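Local structure of Rho guanine nucleotide exchange factor 3 (Mus musculus, 2Z0Q) at residues Y210-L214 / V248-Q252; R273-P277 / V313-N317; K16-R20 / I170-P175; Y163-R168 / A187-Q192. The protein acts as a guanine nucleotide exchange factor for the small GTPases RhoA and RhoB, and is seen here as its tandem DH-PH portion. Residues are numbered along the deposited sequence.

Contacts 3 and 4 lie in the helical DH domain, contacts 1 and 2 in the PH domain, and the chain closes the first pair before opening the second. Contacts 3 and 4 share helix 155-172, their centres about 15 Å apart, and they touch where Leu171 CD2 packs on Ile188 CD1 at 3.8 Å. Helix 180-213 then runs from contact 4 to contact 1, whose centres are about 33 Å apart, and so ties the DH bundle to the PH sheet. Contact 2 reaches that same sheet, its centre about 15 Å from that of contact 1. Contacts 2 and 3, about 56 Å apart between centres, show how elongated this two-domain exchange module is.

Contact 1: Y210-L214 / V248-Q252; sequences YKERL and VFLFQ
Segment 210-214 is the last part of a long helix, with Leu214 already extended (phi/psi -72/140°), and it faces strand residues 248-251. The backbones stay well apart: the nearest CA atoms, those of Tyr210 and Phe249, are 8.6 Å from each other, and side chains fill the gap. Phe249 and Phe251, two residues apart on one face of the strand, both take chi1 m (-62° and -71°) with chi2 near -80°, and both point at the helix end. Tyr210, also m with chi2 -68°, receives Phe249 over one ring face: Tyr210 CD1 lies 3.3 Å from Phe249 CE1, with centroids 5.0 Å apart and planes oblique at 47°. Leu214, in the mt rotamer, reaches both phenylalanines, its CD2 4.3 Å from Phe249 CE2 and its CD1 4.5 Å from Phe251 CE2. Lys211 leaves the helix sideways (m, t, p, t); its CG rests 3.8 Å from Phe251 CZ, while its NZ is hydrogen-bonded to the carbonyls of Asp227 and Ser229. Tyr269 on strand 266-271 extends the aromatic cluster. This buried apolar joint seats the end of helix 180-213 on the PH beta-sheet, the continuous-helix connection of a DH-PH tandem.

Contact 2: R273-P277 / V313-N317; sequences RQPIP and VSFKN. With SO4 (sulfate ion), chain D; SO4 (sulfate ion), chain C.
Arg273 opens the first segment in extended conformation (phi/psi -151/178°), and its guanidinium grips two sulfates that probably come from the crystallisation liquor. NE donates to O3 of sulfate D at 2.8 Å and NH2 to O2 of the same ion at 2.8 Å; towards sulfate C, NH1 reaches O3 at 3.1 Å and NH2 reaches O4 at 3.0 Å. Gln274, m then t, turns OE1 towards Asn317 ND2, 3.8 Å away, and a water beside them bridges the two amides, donating to Gln274 OE1 at 3.0 Å and weakly accepting from Asn317 ND2 at 3.3 Å. The CA-to-CB bond of Pro275 points away, and its side chain touches Val254 and Ile226, but its O lies 3.9 Å from Phe315 CE2. Within the PH-domain sheet, strand 276-277 pairs with strand 254-263 while strand 310-315 pairs with 282-285 and 322-327, so the two segments do not pair as strands, their directions 103° apart; the Phe315 ring packs on both backbone and side chains of residues 275-277. Ile276 and Phe315 come closest, CA to CA 6.5 Å. Ile276 (mt) sets CG1 3.7 Å from Phe315 CD2 and CD1 4.1 Å from Val313 CG1, with its CA over one face of the Phe315 ring. That ring, with chi1 t and chi2 45°, also meets Pro277, whose CD stands 3.6 Å from Phe315 CZ and whose own ring touches Leu225.

Contact 3: K16-R20 / I170-P175; sequences KEIKR and ILRHTP
Residues 16-20 form one helical turn near the start of helix 15-51, with Arg20 N bonded to Lys16 O at 2.8 Å. Residues 170-172 are helical; the chain then leaves the helix through His173 (phi/psi -107/13°) and turns extended at Thr174 and Pro175. The backbones approach closely here, the CA atoms of Arg20 and His173 lying only 4.9 Å apart. His173 (chi1 m, chi2 -58°) is the central side chain: Lys19 CB stands 3.5 Å from its ring centroid, 6° off the normal, a CH-pi contact over the face, while His173 CB is 3.4 Å from Lys16 O. Its NE2 is hydrogen-bonded to Glu169 of its own helix. The packing of His173 against Lys16, Lys19 and Arg20 joins the N-terminal helix of the DH bundle to the end of helix 155-172 and the loop leading into helix 180-213. Lys16, all t, stretches along that loop with CE 3.5 Å from Arg172 O. Arg20 (t, t, p) brings CD within 3.5 Å of His173 O and 3.7 Å of Thr174 OG1; its NE forms a salt bridge with Glu17 OE1 at 2.8 Å. One water donates to both Glu17 OE1 and His173 O, each at 2.8 Å; another accepts from Arg20 NH1 at 2.7 Å and donates to Thr174 OG1 at 3.1 Å. Thr174 OG1 in turn donates to Ile170 O at 2.7 Å.

Contact 4: Y163-R168 / A187-Q192; sequences YPLLLR and AINIIQ
Leu167 (chi1 m, chi2 t) lies across three residues of the facing helix: its CD1 is 3.7 Å from Ala187 CB and 3.8 Å from Ile191 CD1, and its CB is 3.6 Å from Ile188 CG1. The two helical segments run antiparallel, 174° between their directions, with axes 9.1 Å apart at closest approach. Pro164 and Ile188 have the nearest CA atoms, at 5.1 Å. Helix 163-168 is kinked at Pro164 and Leu165, whose N atoms make no bond to the turn before; Pro164 has no amide hydrogen to give. The proline ring packs on the facing helix, CD 3.9 Å from Ile191 CG2 and CG 4.0 Å from Gln192 CG. Ile188 and Ile191 are both mt. Tyr163 CB touches Ile191 CD1 at 3.8 Å, while its ring, at chi1 -84°, carries OH away to a hydrogen bond with Glu31. At the outer edge Arg168 (t, t, m) lays NH2 3.6 Å from Ile188 CG2, and a water links it to Gln192, accepting from Arg168 NH2 at 2.9 Å and donating to Gln192 OE1 at 3.2 Å. Helices 155-172 and 180-213, successive in the DH bundle, are thus zipped side by side, with Leu102 on Ala187 and Ile191 and with Glu31 of helix 15-51 bonded to Tyr163.

Contact 1: Y210-L214 / V248-Q252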
# COMPACT_ATOMS: atom_id res chain seq x y z
N TYR A 210 -9.17 2.15 -10.47
CA TYR A 210 -8.66 3.25 -11.30
C TYR A 210 -9.22 3.24 -12.71
O TYR A 210 -9.49 4.32 -13.26
CB TYR A 210 -7.12 3.27 -11.27
CG TYR A 210 -6.62 3.75 -9.94
CD1 TYR A 210 -6.80 5.08 -9.55
CD2 TYR A 210 -5.95 2.88 -9.06
CE1 TYR A 210 -6.34 5.54 -8.33
CE2 TYR A 210 -5.49 3.33 -7.83
CZ TYR A 210 -5.68 4.67 -7.48
OH TYR A 210 -5.23 5.14 -6.27
N LYS A 211 -9.47 2.07 -13.30
CA LYS A 211 -10.05 2.05 -14.64
C LYS A 211 -11.43 2.74 -14.64
O LYS A 211 -11.80 3.42 -15.60
CB LYS A 211 -10.22 0.62 -15.16
CG LYS A 211 -8.97 0.05 -15.80
CD LYS A 211 -9.00 -1.48 -15.95
CE LYS A 211 -10.10 -1.94 -16.88
NZ LYS A 211 -9.92 -3.42 -17.09
N GLU A 212 -12.20 2.54 -13.58
CA GLU A 212 -13.54 3.14 -13.53
C GLU A 212 -13.49 4.64 -13.29
O GLU A 212 -14.48 5.34 -13.52
CB GLU A 212 -14.38 2.45 -12.43
CG GLU A 212 -14.36 0.94 -12.57
CD GLU A 212 -15.33 0.21 -11.66
OE1 GLU A 212 -15.50 0.62 -10.48
OE2 GLU A 212 -15.91 -0.79 -12.13
N ARG A 213 -12.34 5.13 -12.85
CA ARG A 213 -12.18 6.54 -12.57
C ARG A 213 -11.46 7.32 -13.69
O ARG A 213 -11.28 8.54 -13.57
CB ARG A 213 -11.45 6.74 -11.25
CG ARG A 213 -12.13 6.15 -10.00
CD ARG A 213 -13.37 6.89 -9.61
NE ARG A 213 -13.92 6.42 -8.32
CZ ARG A 213 -14.16 7.23 -7.28
NH1 ARG A 213 -13.89 8.54 -7.37
NH2 ARG A 213 -14.71 6.74 -6.16
N LEU A 214 -11.07 6.64 -14.76
CA LEU A 214 -10.43 7.35 -15.90
C LEU A 214 -11.49 8.17 -16.61
O LEU A 214 -12.64 7.73 -16.78
CB LEU A 214 -9.80 6.36 -16.89
CG LEU A 214 -8.61 5.54 -16.31
CD1 LEU A 214 -8.10 4.57 -17.37
CD2 LEU A 214 -7.47 6.51 -15.89
N VAL A 248 0.23 8.92 -13.09
CA VAL A 248 0.50 8.01 -14.17
C VAL A 248 0.21 6.56 -13.78
O VAL A 248 0.54 6.13 -12.68
CB VAL A 248 1.97 8.17 -14.62
CG1 VAL A 248 2.29 7.21 -15.73
CG2 VAL A 248 2.20 9.62 -15.05
N PHE A 249 -0.35 5.83 -14.71
CA PHE A 249 -0.75 4.44 -14.51
C PHE A 249 -0.08 3.51 -15.52
O PHE A 249 -0.28 3.64 -16.74
CB PHE A 249 -2.27 4.30 -14.69
CG PHE A 249 -3.08 5.09 -13.69
CD1 PHE A 249 -3.36 4.58 -12.43
CD2 PHE A 249 -3.55 6.36 -14.02
CE1 PHE A 249 -4.10 5.32 -11.50
CE2 PHE A 249 -4.27 7.08 -13.12
CZ PHE A 249 -4.56 6.57 -11.84
N LEU A 250 0.69 2.56 -15.02
CA LEU A 250 1.29 1.57 -15.87
C LEU A 250 0.47 0.27 -15.76
O LEU A 250 0.63 -0.49 -14.80
CB LEU A 250 2.75 1.28 -15.46
CG LEU A 250 3.38 0.15 -16.29
CD1 LEU A 250 3.49 0.54 -17.78
CD2 LEU A 250 4.74 -0.17 -15.72
N PHE A 251 -0.41 0.04 -16.72
CA PHE A 251 -1.16 -1.22 -16.75
C PHE A 251 -0.19 -2.18 -17.47
O PHE A 251 0.77 -1.73 -18.08
CB PHE A 251 -2.46 -1.05 -17.54
CG PHE A 251 -3.49 -0.21 -16.82
CD1 PHE A 251 -4.26 -0.75 -15.78
CD2 PHE A 251 -3.69 1.12 -17.18
CE1 PHE A 251 -5.22 0.03 -15.10
CE2 PHE A 251 -4.63 1.91 -16.52
CZ PHE A 251 -5.41 1.36 -15.48
N GLN A 252 -0.43 -3.49 -17.42
CA GLN A 252 0.53 -4.40 -18.04
C GLN A 252 0.93 -4.07 -19.47
O GLN A 252 2.11 -4.13 -19.82
CB GLN A 252 0.00 -5.83 -18.01
CG GLN A 252 1.04 -6.88 -18.44
CD GLN A 252 2.15 -7.01 -17.42
OE1 GLN A 252 3.14 -6.28 -17.46
NE2 GLN A 252 1.98 -7.95 -16.47

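Contact 2: R273-P277 / V313-N317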
# COMPACT_ATOMS: atom_id res chain seq x y z
N ARG A 273 -3.12 12.79 -22.40
CA ARG A 273 -2.80 12.50 -23.79
C ARG A 273 -3.39 11.14 -24.06
O ARG A 273 -3.94 10.50 -23.14
CB ARG A 273 -1.28 12.43 -24.02
CG ARG A 273 -0.56 13.71 -23.70
CD ARG A 273 -0.71 14.74 -24.82
NE ARG A 273 0.24 15.85 -24.65
CZ ARG A 273 0.05 16.90 -23.86
NH1 ARG A 273 -1.06 17.01 -23.13
NH2 ARG A 273 0.97 17.86 -23.81
N GLN A 274 -3.25 10.69 -25.28
CA GLN A 274 -3.74 9.36 -25.63
C GLN A 274 -2.84 8.34 -24.95
O GLN A 274 -1.66 8.59 -24.70
CB GLN A 274 -3.72 9.19 -27.13
CG GLN A 274 -4.55 10.30 -27.77
CD GLN A 274 -4.58 10.20 -29.26
OE1 GLN A 274 -3.67 9.66 -29.87
NE2 GLN A 274 -5.63 10.76 -29.88
N PRO A 275 -3.39 7.18 -24.61
CA PRO A 275 -2.59 6.15 -23.94
C PRO A 275 -1.42 5.68 -24.81
O PRO A 275 -1.53 5.66 -26.04
CB PRO A 275 -3.60 5.01 -23.72
CG PRO A 275 -4.92 5.69 -23.71
CD PRO A 275 -4.79 6.75 -24.77
N ILE A 276 -0.32 5.28 -24.17
CA ILE A 276 0.86 4.76 -24.86
C ILE A 276 1.01 3.24 -24.64
O ILE A 276 1.29 2.79 -23.53
CB ILE A 276 2.16 5.47 -24.36
CG1 ILE A 276 2.07 6.98 -24.68
CG2 ILE A 276 3.41 4.81 -24.97
CD1 ILE A 276 3.16 7.76 -23.99
N PRO A 277 0.83 2.44 -25.70
CA PRO A 277 0.97 0.98 -25.57
C PRO A 277 2.39 0.69 -25.12
O PRO A 277 3.32 1.33 -25.61
CB PRO A 277 0.71 0.46 -27.00
CG PRO A 277 -0.12 1.50 -27.63
CD PRO A 277 0.43 2.83 -27.05
N VAL A 313 9.66 9.40 -21.38
CA VAL A 313 8.86 8.41 -22.04
C VAL A 313 8.39 9.04 -23.34
O VAL A 313 7.88 10.15 -23.34
CB VAL A 313 7.62 8.01 -21.22
CG1 VAL A 313 6.76 7.17 -22.05
CG2 VAL A 313 8.03 7.24 -19.93
N SER A 314 8.57 8.34 -24.46
CA SER A 314 8.12 8.90 -25.74
C SER A 314 7.40 7.82 -26.57
O SER A 314 7.56 6.60 -26.37
CB SER A 314 9.32 9.52 -26.49
OG SER A 314 10.16 8.53 -27.02
N PHE A 315 6.57 8.29 -27.47
CA PHE A 315 5.73 7.45 -28.28
C PHE A 315 5.64 8.04 -29.68
O PHE A 315 5.21 9.19 -29.90
CB PHE A 315 4.36 7.42 -27.59
CG PHE A 315 3.28 6.73 -28.37
CD1 PHE A 315 3.52 5.52 -28.99
CD2 PHE A 315 1.98 7.26 -28.36
CE1 PHE A 315 2.47 4.82 -29.61
CE2 PHE A 315 0.92 6.56 -28.97
CZ PHE A 315 1.18 5.33 -29.60
N LYS A 316 6.03 7.22 -30.65
CA LYS A 316 5.99 7.63 -32.04
C LYS A 316 4.61 7.25 -32.57
O LYS A 316 4.26 6.09 -32.57
CB LYS A 316 7.12 6.90 -32.80
CG LYS A 316 7.29 7.45 -34.16
CD LYS A 316 8.39 6.80 -34.97
CE LYS A 316 8.31 7.42 -36.36
NZ LYS A 316 9.10 6.63 -37.27
N ASN A 317 3.85 8.25 -33.02
CA ASN A 317 2.47 8.01 -33.47
C ASN A 317 2.08 9.10 -34.47
O ASN A 317 1.04 9.74 -34.33
CB ASN A 317 1.54 8.05 -32.23
CG ASN A 317 0.17 7.44 -32.47
OD1 ASN A 317 0.03 6.51 -33.24
ND2 ASN A 317 -0.85 7.96 -31.76
S SO4 D . 3.23 15.95 -26.33
O1 SO4 D . 2.34 16.20 -27.52
O2 SO4 D . 3.17 17.17 -25.45
O3 SO4 D . 2.69 14.81 -25.55
O4 SO4 D . 4.63 15.66 -26.73
S SO4 C . -0.19 20.93 -21.89
O1 SO4 C . -0.54 22.30 -22.41
O2 SO4 C . -0.13 20.98 -20.38
O3 SO4 C . -1.25 19.95 -22.31
O4 SO4 C . 1.13 20.53 -22.49
O HOH W 1 -0.75 10.02 -29.19

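Contact 3: K16-R20 / I170-P175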
# COMPACT_ATOMS: atom_id res chain seq x y z
N LYS A 16 17.60 -23.10 22.56
CA LYS A 16 16.42 -23.16 21.68
C LYS A 16 15.15 -22.77 22.43
O LYS A 16 14.32 -22.03 21.89
CB LYS A 16 16.30 -24.60 21.14
CG LYS A 16 15.14 -24.85 20.18
CD LYS A 16 15.27 -26.28 19.58
CE LYS A 16 14.21 -26.52 18.50
NZ LYS A 16 14.39 -27.80 17.75
N GLU A 17 15.02 -23.25 23.67
CA GLU A 17 13.81 -22.93 24.47
C GLU A 17 13.78 -21.44 24.81
O GLU A 17 12.74 -20.85 24.82
CB GLU A 17 13.74 -23.78 25.75
CG GLU A 17 12.54 -23.47 26.67
CD GLU A 17 11.19 -23.57 25.99
OE1 GLU A 17 11.06 -24.26 24.93
OE2 GLU A 17 10.23 -22.98 26.54
N ILE A 18 14.94 -20.83 25.08
CA ILE A 18 14.95 -19.40 25.36
C ILE A 18 14.54 -18.66 24.08
O ILE A 18 13.76 -17.71 24.14
CB ILE A 18 16.35 -18.96 25.85
CG1 ILE A 18 16.63 -19.67 27.21
CG2 ILE A 18 16.36 -17.43 26.08
CD1 ILE A 18 18.10 -19.47 27.72
N LYS A 19 15.01 -19.12 22.93
CA LYS A 19 14.61 -18.51 21.66
C LYS A 19 13.10 -18.68 21.39
O LYS A 19 12.46 -17.79 20.83
CB LYS A 19 15.43 -19.08 20.49
CG LYS A 19 16.90 -18.70 20.55
CD LYS A 19 17.66 -19.38 19.41
CE LYS A 19 19.15 -19.16 19.55
NZ LYS A 19 19.92 -19.86 18.45
N ARG A 20 12.55 -19.81 21.82
CA ARG A 20 11.12 -20.05 21.64
C ARG A 20 10.35 -19.05 22.52
O ARG A 20 9.39 -18.45 22.10
CB ARG A 20 10.75 -21.45 22.09
CG ARG A 20 9.33 -21.84 21.63
CD ARG A 20 8.97 -23.28 22.06
NE ARG A 20 8.78 -23.46 23.51
CZ ARG A 20 7.60 -23.48 24.14
NH1 ARG A 20 6.46 -23.33 23.48
NH2 ARG A 20 7.56 -23.68 25.44
N ILE A 170 8.51 -18.92 15.99
CA ILE A 170 8.17 -19.74 17.16
C ILE A 170 8.35 -21.25 16.82
O ILE A 170 8.95 -22.02 17.58
CB ILE A 170 6.71 -19.53 17.62
CG1 ILE A 170 6.44 -18.04 17.85
CG2 ILE A 170 6.46 -20.35 18.88
CD1 ILE A 170 4.94 -17.70 18.10
N LEU A 171 7.82 -21.64 15.66
CA LEU A 171 7.87 -23.03 15.24
C LEU A 171 9.29 -23.61 15.19
O LEU A 171 9.55 -24.74 15.62
CB LEU A 171 7.23 -23.16 13.83
CG LEU A 171 7.35 -24.57 13.23
CD1 LEU A 171 6.66 -25.62 14.09
CD2 LEU A 171 6.73 -24.53 11.85
N ARG A 172 10.23 -22.84 14.64
CA ARG A 172 11.58 -23.40 14.50
C ARG A 172 12.29 -23.66 15.82
O ARG A 172 13.23 -24.42 15.86
CB ARG A 172 12.46 -22.56 13.54
CG ARG A 172 12.86 -21.16 14.01
CD ARG A 172 13.95 -20.58 13.03
NE ARG A 172 13.48 -20.65 11.64
CZ ARG A 172 12.72 -19.73 11.05
NH1 ARG A 172 12.35 -18.63 11.70
NH2 ARG A 172 12.28 -19.94 9.80
N HIS A 173 11.81 -23.06 16.90
CA HIS A 173 12.42 -23.33 18.21
C HIS A 173 11.49 -24.21 19.06
O HIS A 173 11.71 -24.41 20.26
CB HIS A 173 12.72 -22.03 18.92
CG HIS A 173 13.58 -21.10 18.12
ND1 HIS A 173 14.83 -21.46 17.68
CD2 HIS A 173 13.34 -19.86 17.64
CE1 HIS A 173 15.32 -20.48 16.95
NE2 HIS A 173 14.44 -19.49 16.91
N THR A 174 10.48 -24.78 18.43
CA THR A 174 9.54 -25.66 19.14
C THR A 174 9.99 -27.13 18.96
O THR A 174 10.10 -27.62 17.82
CB THR A 174 8.08 -25.49 18.60
OG1 THR A 174 7.65 -24.12 18.76
CG2 THR A 174 7.11 -26.39 19.36
N PRO A 175 10.25 -27.83 20.07
CA PRO A 175 10.70 -29.24 20.04
C PRO A 175 9.68 -30.24 19.43
O PRO A 175 8.48 -29.99 19.40
CB PRO A 175 11.02 -29.53 21.52
CG PRO A 175 10.13 -28.62 22.26
CD PRO A 175 10.09 -27.34 21.45
O HOH W 2 12.42 -25.43 22.78
O HOH W 3 5.69 -23.09 20.86

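Contact 4: Y163-R168 / A187-Q192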
# COMPACT_ATOMS: atom_id res chain seq x y z
N TYR A 163 2.67 -12.36 9.56
CA TYR A 163 2.36 -13.44 10.50
C TYR A 163 3.10 -14.76 10.20
O TYR A 163 3.57 -15.43 11.11
CB TYR A 163 0.84 -13.71 10.57
CG TYR A 163 0.09 -12.80 11.54
CD1 TYR A 163 0.48 -12.70 12.88
CD2 TYR A 163 -1.01 -12.04 11.11
CE1 TYR A 163 -0.20 -11.89 13.77
CE2 TYR A 163 -1.68 -11.24 11.98
CZ TYR A 163 -1.28 -11.15 13.32
OH TYR A 163 -1.94 -10.32 14.21
N PRO A 164 3.20 -15.17 8.91
CA PRO A 164 3.91 -16.42 8.65
C PRO A 164 5.36 -16.39 9.24
O PRO A 164 5.80 -17.34 9.89
CB PRO A 164 3.90 -16.52 7.12
CG PRO A 164 2.61 -15.86 6.75
CD PRO A 164 2.58 -14.63 7.69
N LEU A 165 6.05 -15.28 9.02
CA LEU A 165 7.42 -15.12 9.52
C LEU A 165 7.46 -15.22 11.05
O LEU A 165 8.30 -15.91 11.62
CB LEU A 165 7.96 -13.73 9.06
CG LEU A 165 9.36 -13.29 9.52
CD1 LEU A 165 9.85 -12.11 8.60
CD2 LEU A 165 9.33 -12.86 10.96
N LEU A 166 6.53 -14.52 11.70
CA LEU A 166 6.50 -14.50 13.16
C LEU A 166 6.14 -15.85 13.77
O LEU A 166 6.74 -16.27 14.76
CB LEU A 166 5.50 -13.44 13.64
CG LEU A 166 5.77 -11.99 13.32
CD1 LEU A 166 4.46 -11.13 13.64
CD2 LEU A 166 6.95 -11.53 14.19
N LEU A 167 5.13 -16.52 13.20
CA LEU A 167 4.75 -17.82 13.74
C LEU A 167 5.83 -18.86 13.40
O LEU A 167 6.05 -19.77 14.17
CB LEU A 167 3.40 -18.28 13.17
CG LEU A 167 2.27 -17.30 13.44
CD1 LEU A 167 0.91 -17.99 13.09
CD2 LEU A 167 2.28 -16.85 14.90
N ARG A 168 6.49 -18.74 12.24
CA ARG A 168 7.53 -19.71 11.93
C ARG A 168 8.76 -19.55 12.86
O ARG A 168 9.47 -20.51 13.14
CB ARG A 168 7.94 -19.62 10.42
CG ARG A 168 8.72 -20.83 10.01
CD ARG A 168 9.05 -20.84 8.51
NE ARG A 168 7.86 -20.79 7.67
CZ ARG A 168 7.43 -19.72 6.99
NH1 ARG A 168 8.07 -18.55 7.02
NH2 ARG A 168 6.34 -19.83 6.23
N ALA A 187 -1.41 -23.02 11.53
CA ALA A 187 -1.66 -21.60 11.51
C ALA A 187 -0.89 -20.91 10.39
O ALA A 187 -1.41 -20.01 9.74
CB ALA A 187 -1.29 -21.00 12.89
N ILE A 188 0.36 -21.30 10.23
CA ILE A 188 1.18 -20.69 9.20
C ILE A 188 0.56 -20.98 7.83
O ILE A 188 0.37 -20.07 7.02
CB ILE A 188 2.61 -21.26 9.25
CG1 ILE A 188 3.32 -20.75 10.52
CG2 ILE A 188 3.40 -20.81 8.01
CD1 ILE A 188 4.53 -21.56 10.89
N ASN A 189 0.21 -22.23 7.57
CA ASN A 189 -0.38 -22.58 6.25
C ASN A 189 -1.67 -21.84 5.98
O ASN A 189 -1.92 -21.35 4.85
CB ASN A 189 -0.71 -24.07 6.16
CG ASN A 189 -0.98 -24.52 4.73
OD1 ASN A 189 -0.05 -24.70 3.96
ND2 ASN A 189 -2.27 -24.67 4.35
N ILE A 190 -2.52 -21.78 6.98
CA ILE A 190 -3.80 -21.10 6.80
C ILE A 190 -3.61 -19.60 6.49
O ILE A 190 -4.25 -19.05 5.60
CB ILE A 190 -4.66 -21.26 8.05
CG1 ILE A 190 -4.98 -22.74 8.25
CG2 ILE A 190 -5.94 -20.39 7.93
CD1 ILE A 190 -5.74 -23.42 7.12
N ILE A 191 -2.71 -18.94 7.23
CA ILE A 191 -2.47 -17.52 7.00
C ILE A 191 -1.81 -17.33 5.63
O ILE A 191 -2.10 -16.36 4.94
CB ILE A 191 -1.63 -16.90 8.16
CG1 ILE A 191 -2.49 -16.86 9.42
CG2 ILE A 191 -1.25 -15.43 7.85
CD1 ILE A 191 -1.67 -16.58 10.68
N GLN A 192 -0.93 -18.25 5.22
CA GLN A 192 -0.36 -18.08 3.89
C GLN A 192 -1.46 -18.06 2.84
O GLN A 192 -1.40 -17.28 1.87
CB GLN A 192 0.63 -19.19 3.59
CG GLN A 192 1.91 -19.05 4.43
CD GLN A 192 2.84 -20.20 4.23
OE1 GLN A 192 2.46 -21.35 4.45
NE2 GLN A 192 4.07 -19.91 3.80
O HOH W 4 5.20 -22.45 5.67